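D-alanyl-D-alanine carboxypeptidase (Penicillin binding protein) family protein (Francisella tularensis subsp. tularensis, PDB 6OSU) probably removes the C-terminal D-alanine from peptidoglycan precursors as a serine D-alanyl-D-alanine carboxypeptidase of the peptidase S11 (penicillin-binding protein) family. Local coordinates at residues Leu332-Asn337 / Thr357-Gln362; Pro389-Gln394 / Met418-Gln423; Ala39-Asp44 / Thr174-Met179. All blocks are in the same frame, centred on the assembly; numbering follows the deposited sequence.

Contact 1. Residues Leu332-Asn337 / Thr357-Gln362; sequences LLYKAN and TVASNQ
Tyr-334 reaches across the backbone of 359-362 with its ring edge and hydroxyl. CG is anti to the backbone N (chi1 175°), beside the carbonyl carbon, and the side chain is directed at 359-362. Gln-362 O lies near the ring plane, 3.4 Å from Tyr-334 CD2, and Ser-360 O also meets that edge. At the far end the phenol oxygen accepts from Ser-360 N in an almost straight bond (171°), 3.2 Å from N to Tyr-334 OH. The same hydroxyl is hydrogen-bonded to Ser-338 O, just past 332-337, and so joins its own segment to Ser-360. Beyond the tyrosine, the chain at 336-337 closes on the turn: Asn-337 N donates to Ser-360 O at 2.8 Å, only slightly tilted from the carbonyl plane, and Ala-336 CB rests 3.3 Å from Asn-361 O. Ser-360 OG receives the backbone N of Gln-362, an ST turn. Tyr-334 itself pairs with Ile-364, which Leu-333 also faces, a classic beta bulge. The contact thus joins the end of strand 328-334, from the two-stranded sheet, to the end of strand 355-359 in the five-stranded sheet, within the all-beta C-terminal domain of the penicillin-binding protein 5 type.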
# COMPACT_ATOMS: atom_id res chain seq x y z
N LEU A 332 -4.21 -3.86 19.98
CA LEU A 332 -4.11 -5.29 20.29
C LEU A 332 -5.22 -5.63 21.27
O LEU A 332 -5.07 -5.46 22.48
CB LEU A 332 -2.74 -5.63 20.85
CG LEU A 332 -2.51 -7.11 21.17
CD1 LEU A 332 -2.42 -7.93 19.89
CD2 LEU A 332 -1.28 -7.31 22.04
N LEU A 333 -6.35 -6.10 20.75
CA LEU A 333 -7.50 -6.38 21.60
C LEU A 333 -7.30 -7.63 22.44
O LEU A 333 -7.83 -7.73 23.55
CB LEU A 333 -8.76 -6.50 20.75
CG LEU A 333 -9.04 -5.30 19.85
CD1 LEU A 333 -10.14 -5.60 18.84
CD2 LEU A 333 -9.41 -4.10 20.70
N TYR A 334 -6.55 -8.61 21.93
CA TYR A 334 -6.29 -9.84 22.66
C TYR A 334 -4.86 -10.29 22.37
O TYR A 334 -4.50 -10.50 21.20
CB TYR A 334 -7.28 -10.94 22.27
CG TYR A 334 -6.97 -12.28 22.91
CD1 TYR A 334 -7.24 -12.50 24.25
CD2 TYR A 334 -6.40 -13.31 22.18
CE1 TYR A 334 -6.96 -13.72 24.85
CE2 TYR A 334 -6.12 -14.53 22.76
CZ TYR A 334 -6.40 -14.73 24.10
OH TYR A 334 -6.12 -15.94 24.69
N LYS A 335 -4.07 -10.43 23.42
CA LYS A 335 -2.72 -10.97 23.32
C LYS A 335 -2.80 -12.50 23.37
O LYS A 335 -3.43 -13.06 24.26
CB LYS A 335 -1.85 -10.44 24.46
CG LYS A 335 -0.39 -10.86 24.39
CD LYS A 335 0.38 -10.32 25.58
CE LYS A 335 0.16 -8.82 25.75
NZ LYS A 335 1.13 -8.21 26.70
N ALA A 336 -2.17 -13.15 22.39
CA ALA A 336 -2.29 -14.60 22.26
C ALA A 336 -1.83 -15.31 23.53
O ALA A 336 -0.95 -14.83 24.25
CB ALA A 336 -1.47 -15.09 21.06
N ASN A 337 -2.46 -16.45 23.81
CA ASN A 337 -2.18 -17.30 24.96
C ASN A 337 -2.56 -16.65 26.29
O ASN A 337 -2.09 -17.08 27.35
CB ASN A 337 -0.71 -17.74 25.00
CG ASN A 337 -0.19 -18.17 23.64
OD1 ASN A 337 -0.89 -18.86 22.89
ND2 ASN A 337 1.03 -17.76 23.31
N THR A 357 -10.48 -22.54 32.19
CA THR A 357 -9.67 -21.52 31.55
C THR A 357 -9.63 -21.78 30.05
O THR A 357 -9.49 -22.92 29.61
CB THR A 357 -8.24 -21.50 32.11
OG1 THR A 357 -8.27 -21.14 33.49
CG2 THR A 357 -7.37 -20.51 31.35
N VAL A 358 -9.77 -20.71 29.26
CA VAL A 358 -9.75 -20.78 27.81
C VAL A 358 -8.71 -19.79 27.29
O VAL A 358 -8.36 -18.81 27.95
CB VAL A 358 -11.13 -20.50 27.19
CG1 VAL A 358 -12.15 -21.50 27.70
CG2 VAL A 358 -11.57 -19.08 27.50
N ALA A 359 -8.23 -20.07 26.08
CA ALA A 359 -7.23 -19.22 25.43
C ALA A 359 -7.17 -19.59 23.96
O ALA A 359 -7.60 -20.67 23.55
CB ALA A 359 -5.85 -19.36 26.08
N SER A 360 -6.63 -18.67 23.16
CA SER A 360 -6.35 -18.88 21.75
C SER A 360 -4.89 -18.57 21.47
O SER A 360 -4.31 -17.66 22.08
CB SER A 360 -7.26 -18.02 20.86
OG SER A 360 -6.80 -18.00 19.52
N ASN A 361 -4.28 -19.32 20.56
CA ASN A 361 -2.91 -19.06 20.17
C ASN A 361 -2.79 -17.89 19.20
O ASN A 361 -1.67 -17.54 18.81
CB ASN A 361 -2.28 -20.31 19.54
CG ASN A 361 -3.09 -20.87 18.39
OD1 ASN A 361 -4.08 -20.28 17.95
ND2 ASN A 361 -2.68 -22.03 17.89
N GLN A 362 -3.90 -17.27 18.82
CA GLN A 362 -3.91 -16.17 17.87
C GLN A 362 -4.02 -14.84 18.60
O GLN A 362 -4.56 -14.75 19.70
CB GLN A 362 -5.07 -16.32 16.88
CG GLN A 362 -5.11 -17.64 16.16
CD GLN A 362 -4.05 -17.75 15.09
OE1 GLN A 362 -4.07 -17.00 14.11
NE2 GLN A 362 -3.12 -18.68 15.27

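Contact 2. Residues Pro389-Gln394 / Met418-Gln423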
# COMPACT_ATOMS: atom_id res chain seq x y z
N PRO A 389 -18.47 -33.87 29.81
CA PRO A 389 -17.05 -33.53 29.91
C PRO A 389 -16.49 -32.68 28.76
O PRO A 389 -17.02 -32.71 27.65
CB PRO A 389 -16.37 -34.90 29.93
CG PRO A 389 -17.26 -35.74 29.07
CD PRO A 389 -18.66 -35.26 29.34
N ILE A 390 -15.43 -31.93 29.05
CA ILE A 390 -14.68 -31.16 28.06
C ILE A 390 -13.20 -31.46 28.27
O ILE A 390 -12.73 -31.47 29.42
CB ILE A 390 -14.95 -29.65 28.18
CG1 ILE A 390 -16.45 -29.35 28.11
CG2 ILE A 390 -14.18 -28.88 27.12
CD1 ILE A 390 -16.83 -28.02 28.70
N LYS A 391 -12.48 -31.69 27.18
CA LYS A 391 -11.06 -32.02 27.27
C LYS A 391 -10.20 -30.80 26.94
O LYS A 391 -10.63 -29.88 26.24
CB LYS A 391 -10.70 -33.17 26.33
CG LYS A 391 -9.34 -33.80 26.65
CD LYS A 391 -8.72 -34.46 25.42
CE LYS A 391 -9.29 -35.84 25.18
NZ LYS A 391 -8.81 -36.40 23.89
N THR A 392 -8.98 -30.81 27.47
CA THR A 392 -8.00 -29.79 27.12
C THR A 392 -7.75 -29.78 25.62
O THR A 392 -7.49 -30.83 25.01
CB THR A 392 -6.68 -30.04 27.87
OG1 THR A 392 -6.86 -29.76 29.26
CG2 THR A 392 -5.57 -29.17 27.31
N GLY A 393 -7.84 -28.60 25.01
CA GLY A 393 -7.70 -28.48 23.58
C GLY A 393 -8.98 -28.62 22.80
O GLY A 393 -8.94 -28.64 21.56
N GLN A 394 -10.12 -28.71 23.48
CA GLN A 394 -11.42 -28.74 22.81
C GLN A 394 -11.94 -27.32 22.63
O GLN A 394 -11.80 -26.47 23.51
CB GLN A 394 -12.41 -29.57 23.63
CG GLN A 394 -13.83 -29.59 23.10
CD GLN A 394 -14.75 -30.43 23.97
OE1 GLN A 394 -14.31 -31.37 24.64
NE2 GLN A 394 -16.04 -30.09 23.98
N MET A 418 -8.27 -24.97 28.10
CA MET A 418 -6.99 -25.24 28.72
C MET A 418 -7.11 -26.08 29.98
O MET A 418 -6.08 -26.49 30.54
CB MET A 418 -6.27 -23.92 29.06
CG MET A 418 -6.21 -22.92 27.91
SD MET A 418 -4.63 -22.91 27.02
CE MET A 418 -4.97 -24.03 25.67
N ASN A 419 -8.33 -26.34 30.45
CA ASN A 419 -8.59 -27.19 31.61
C ASN A 419 -9.41 -28.41 31.19
O ASN A 419 -9.74 -28.59 30.02
CB ASN A 419 -9.35 -26.42 32.70
CG ASN A 419 -8.48 -25.45 33.46
OD1 ASN A 419 -8.72 -24.25 33.43
ND2 ASN A 419 -7.47 -25.97 34.15
N ASN A 420 -9.74 -29.23 32.18
CA ASN A 420 -10.67 -30.34 32.04
C ASN A 420 -11.81 -30.14 33.02
O ASN A 420 -11.60 -29.65 34.13
CB ASN A 420 -9.98 -31.69 32.30
CG ASN A 420 -9.18 -32.18 31.11
OD1 ASN A 420 -9.69 -32.24 30.00
ND2 ASN A 420 -7.92 -32.54 31.35
N VAL A 421 -13.02 -30.51 32.61
CA VAL A 421 -14.18 -30.53 33.50
C VAL A 421 -14.78 -31.92 33.48
O VAL A 421 -14.95 -32.52 32.41
CB VAL A 421 -15.23 -29.47 33.11
CG1 VAL A 421 -14.77 -28.10 33.56
CG2 VAL A 421 -15.46 -29.49 31.61
N SER A 422 -15.10 -32.43 34.66
CA SER A 422 -15.61 -33.79 34.84
C SER A 422 -17.11 -33.74 35.06
O SER A 422 -17.60 -32.93 35.85
CB SER A 422 -14.92 -34.46 36.03
OG SER A 422 -13.54 -34.16 36.03
N GLN A 423 -17.84 -34.58 34.34
CA GLN A 423 -19.29 -34.61 34.50
C GLN A 423 -19.66 -35.32 35.79
O GLN A 423 -18.90 -36.14 36.31
CB GLN A 423 -19.96 -35.28 33.30
CG GLN A 423 -20.02 -36.80 33.37
CD GLN A 423 -18.82 -37.47 32.75
OE1 GLN A 423 -18.96 -38.24 31.80
NE2 GLN A 423 -17.64 -37.19 33.28
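A single antiparallel bridge, Ile-390 with Val-421, joins the loop before strand 395-403 to the tail that follows strand 409-417. The pair is hydrogen-bonded in both directions, but both bonds are weak, Ile-390 N to Val-421 O at 3.4 Å and Val-421 N to Ile-390 O at 3.3 Å. Their side chains lie alongside each other and point the same way. Val-421 CG2, lodged between its own backbone N and carbonyl carbon, meets Ile-390 CB and CD1, both at 3.5 Å. Ile-347 touches Ile-390, while Ala-344 and Gln-354 touch Val-421, so other loops of the C-terminal domain pack on this apolar pair. The two segments weakly continue the antiparallel pairing of strands 395-403 and 409-417, at one end of the five-stranded sheet, past a type II turn from Lys-391 to Gln-394. Asn-420 reaches that turn with OD1, which accepts from Thr-392 N at 3.0 Å, a bent bond (132°) with the donor above the carbonyl plane, and lies 3.1 Å from Lys-391 CA. From the same threonine, OG1 gives a weak bond to Asn-419 O. Inside the turn, Gln-394 OE1 takes the N-H of Lys-391, 3.1 Å from OE1 to N. Near the chain end, Gln-423 crosses the ring of Pro-389 at a slant, its OE1 3.9 Å from Pro-389 CD; a cis peptide bond precedes this proline.

Contact 3. Residues Ala39-Asp44 / Thr174-Met179; sequences AWVTMD and TTAHDM
Val-41 and Ala-176 carry the apolar part of this buried contact, in which the first turn of helix 176-189 sits on strand 39-44. One valine methyl does the touching: Val-41 CG1 lies 3.9 Å from Ala-176 CB and 3.2 Å from Ala-176 O. With chi1 at 70°, CG1 is held between the backbone N and the carbonyl carbon of its own residue, the more hindered of the staggered sites. Ala-176 CB also rests on the strand backbone, 4.0 Å from Trp-40 C. The second, looser touch is between the Met-43 methyl and the His-177 ring. Met-43 CE comes to the rim of the His-177 ring near its plane, 4.3 Å from CD2, so the methyl meets an edge and lies over neither face.

No hydrogen bond spans the two segments; the polar bonds fix each side separately. Thr-175 is the N-cap of the helix, its OG1 accepting from Asp-178 N at 2.9 Å (161°). Asp-178 in turn uses OD2 for Asn-158 N and Thr-159 OG1, securing the start of the helix to the loop at 158-159. His-177 ND1 has a weak bond to Asp-57 OD1. On the strand, Trp-40 NE1 is bonded to Ser-52 OG and Thr-42 OG1 to Ser-302 OG.

The strand lies between 50-54 and 298-307 in the five-stranded antiparallel sheet of the catalytic domain. Val-303 and Leu-305 extend the seat of Ala-176, whereas Trp-40 and Thr-42 pack from the other sheet face against Leu-320 of helix 310-327.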
# COMPACT_ATOMS: atom_id res chain seq x y z
N ALA A 39 -14.94 2.93 -7.95
CA ALA A 39 -14.41 1.91 -7.05
C ALA A 39 -13.29 2.50 -6.21
O ALA A 39 -12.53 3.35 -6.67
CB ALA A 39 -13.90 0.70 -7.83
N TRP A 40 -13.19 2.03 -4.97
CA TRP A 40 -12.09 2.41 -4.09
C TRP A 40 -11.98 1.41 -2.95
O TRP A 40 -12.90 0.64 -2.68
CB TRP A 40 -12.24 3.83 -3.54
CG TRP A 40 -13.25 3.96 -2.43
CD1 TRP A 40 -13.07 3.61 -1.12
CD2 TRP A 40 -14.57 4.51 -2.52
NE1 TRP A 40 -14.21 3.89 -0.40
CE2 TRP A 40 -15.14 4.44 -1.24
CE3 TRP A 40 -15.32 5.04 -3.57
CZ2 TRP A 40 -16.43 4.89 -0.97
CZ3 TRP A 40 -16.61 5.49 -3.30
CH2 TRP A 40 -17.15 5.41 -2.01
N VAL A 41 -10.84 1.46 -2.26
CA VAL A 41 -10.62 0.68 -1.05
C VAL A 41 -9.56 1.39 -0.21
O VAL A 41 -8.63 1.99 -0.74
CB VAL A 41 -10.20 -0.77 -1.37
CG1 VAL A 41 -8.79 -0.82 -1.94
CG2 VAL A 41 -10.30 -1.65 -0.11
N THR A 42 -9.74 1.34 1.11
CA THR A 42 -8.75 1.85 2.05
C THR A 42 -8.44 0.74 3.05
O THR A 42 -9.36 0.20 3.68
CB THR A 42 -9.25 3.10 2.79
OG1 THR A 42 -9.69 4.08 1.84
CG2 THR A 42 -8.13 3.70 3.64
N MET A 43 -7.16 0.42 3.19
CA MET A 43 -6.73 -0.72 4.00
C MET A 43 -5.60 -0.29 4.92
O MET A 43 -4.72 0.46 4.52
CB MET A 43 -6.28 -1.88 3.09
CG MET A 43 -5.47 -2.95 3.79
SD MET A 43 -4.81 -4.16 2.63
CE MET A 43 -6.32 -4.89 2.00
N ASP A 44 -5.65 -0.78 6.16
CA ASP A 44 -4.54 -0.57 7.09
C ASP A 44 -3.42 -1.55 6.79
O ASP A 44 -3.65 -2.72 6.47
CB ASP A 44 -5.02 -0.73 8.54
CG ASP A 44 -3.88 -0.63 9.53
OD1 ASP A 44 -3.29 -1.67 9.89
OD2 ASP A 44 -3.55 0.51 9.94
N THR A 174 -8.13 -5.59 -13.19
CA THR A 174 -7.78 -5.79 -11.79
C THR A 174 -8.91 -5.21 -10.96
O THR A 174 -9.94 -4.77 -11.49
CB THR A 174 -6.44 -5.14 -11.44
OG1 THR A 174 -6.12 -5.45 -10.08
CG2 THR A 174 -6.51 -3.63 -11.60
N THR A 175 -8.74 -5.22 -9.64
CA THR A 175 -9.71 -4.65 -8.73
C THR A 175 -8.99 -3.78 -7.70
O THR A 175 -7.78 -3.91 -7.50
CB THR A 175 -10.55 -5.72 -8.00
OG1 THR A 175 -9.73 -6.40 -7.03
CG2 THR A 175 -11.11 -6.73 -8.99
N ALA A 176 -9.74 -2.90 -7.06
CA ALA A 176 -9.16 -2.06 -6.02
C ALA A 176 -8.65 -2.91 -4.86
O ALA A 176 -7.60 -2.62 -4.28
CB ALA A 176 -10.18 -1.03 -5.53
N HIS A 177 -9.38 -3.97 -4.52
CA HIS A 177 -8.93 -4.88 -3.47
C HIS A 177 -7.64 -5.59 -3.87
O HIS A 177 -6.70 -5.69 -3.08
CB HIS A 177 -10.03 -5.89 -3.14
CG HIS A 177 -9.72 -6.77 -1.97
ND1 HIS A 177 -10.45 -7.91 -1.69
CD2 HIS A 177 -8.77 -6.69 -1.01
CE1 HIS A 177 -9.96 -8.49 -0.61
NE2 HIS A 177 -8.93 -7.77 -0.18
N ASP A 178 -7.59 -6.09 -5.10
CA ASP A 178 -6.39 -6.79 -5.56
C ASP A 178 -5.19 -5.86 -5.59
O ASP A 178 -4.07 -6.28 -5.25
CB ASP A 178 -6.63 -7.39 -6.95
CG ASP A 178 -7.28 -8.76 -6.89
OD1 ASP A 178 -7.76 -9.16 -5.80
OD2 ASP A 178 -7.30 -9.45 -7.93
N MET A 179 -5.39 -4.60 -5.98
CA MET A 179 -4.27 -3.66 -6.03
C MET A 179 -3.80 -3.27 -4.63
O MET A 179 -2.61 -3.02 -4.44
CB MET A 179 -4.66 -2.43 -6.84
CG MET A 179 -4.49 -2.62 -8.34
SD MET A 179 -2.75 -2.78 -8.77
CE MET A 179 -2.86 -3.61 -10.36

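In the fold
Contacts 1 and 2 both belong to the C-terminal domain, their centres 18 Å apart, and they touch directly: Thr-357 N lies 2.7 Å from Asn-419 OD1, a probable hydrogen bond, and Met-418 SD packs 3.9 Å from Ala-359 CB. Strand 355-359 thereby links the two, pairing with the chain at 418 and running into the turn that holds Tyr-334. Contact 3 belongs to the catalytic domain, with its centre 30 Å from that of contact 1 and 44 Å from that of contact 2. Its nearest atoms are about 10 Å from those of contact 1. All three contacts lie away from the predicted active-site residues Ser-64, Lys-67 and Ser-124.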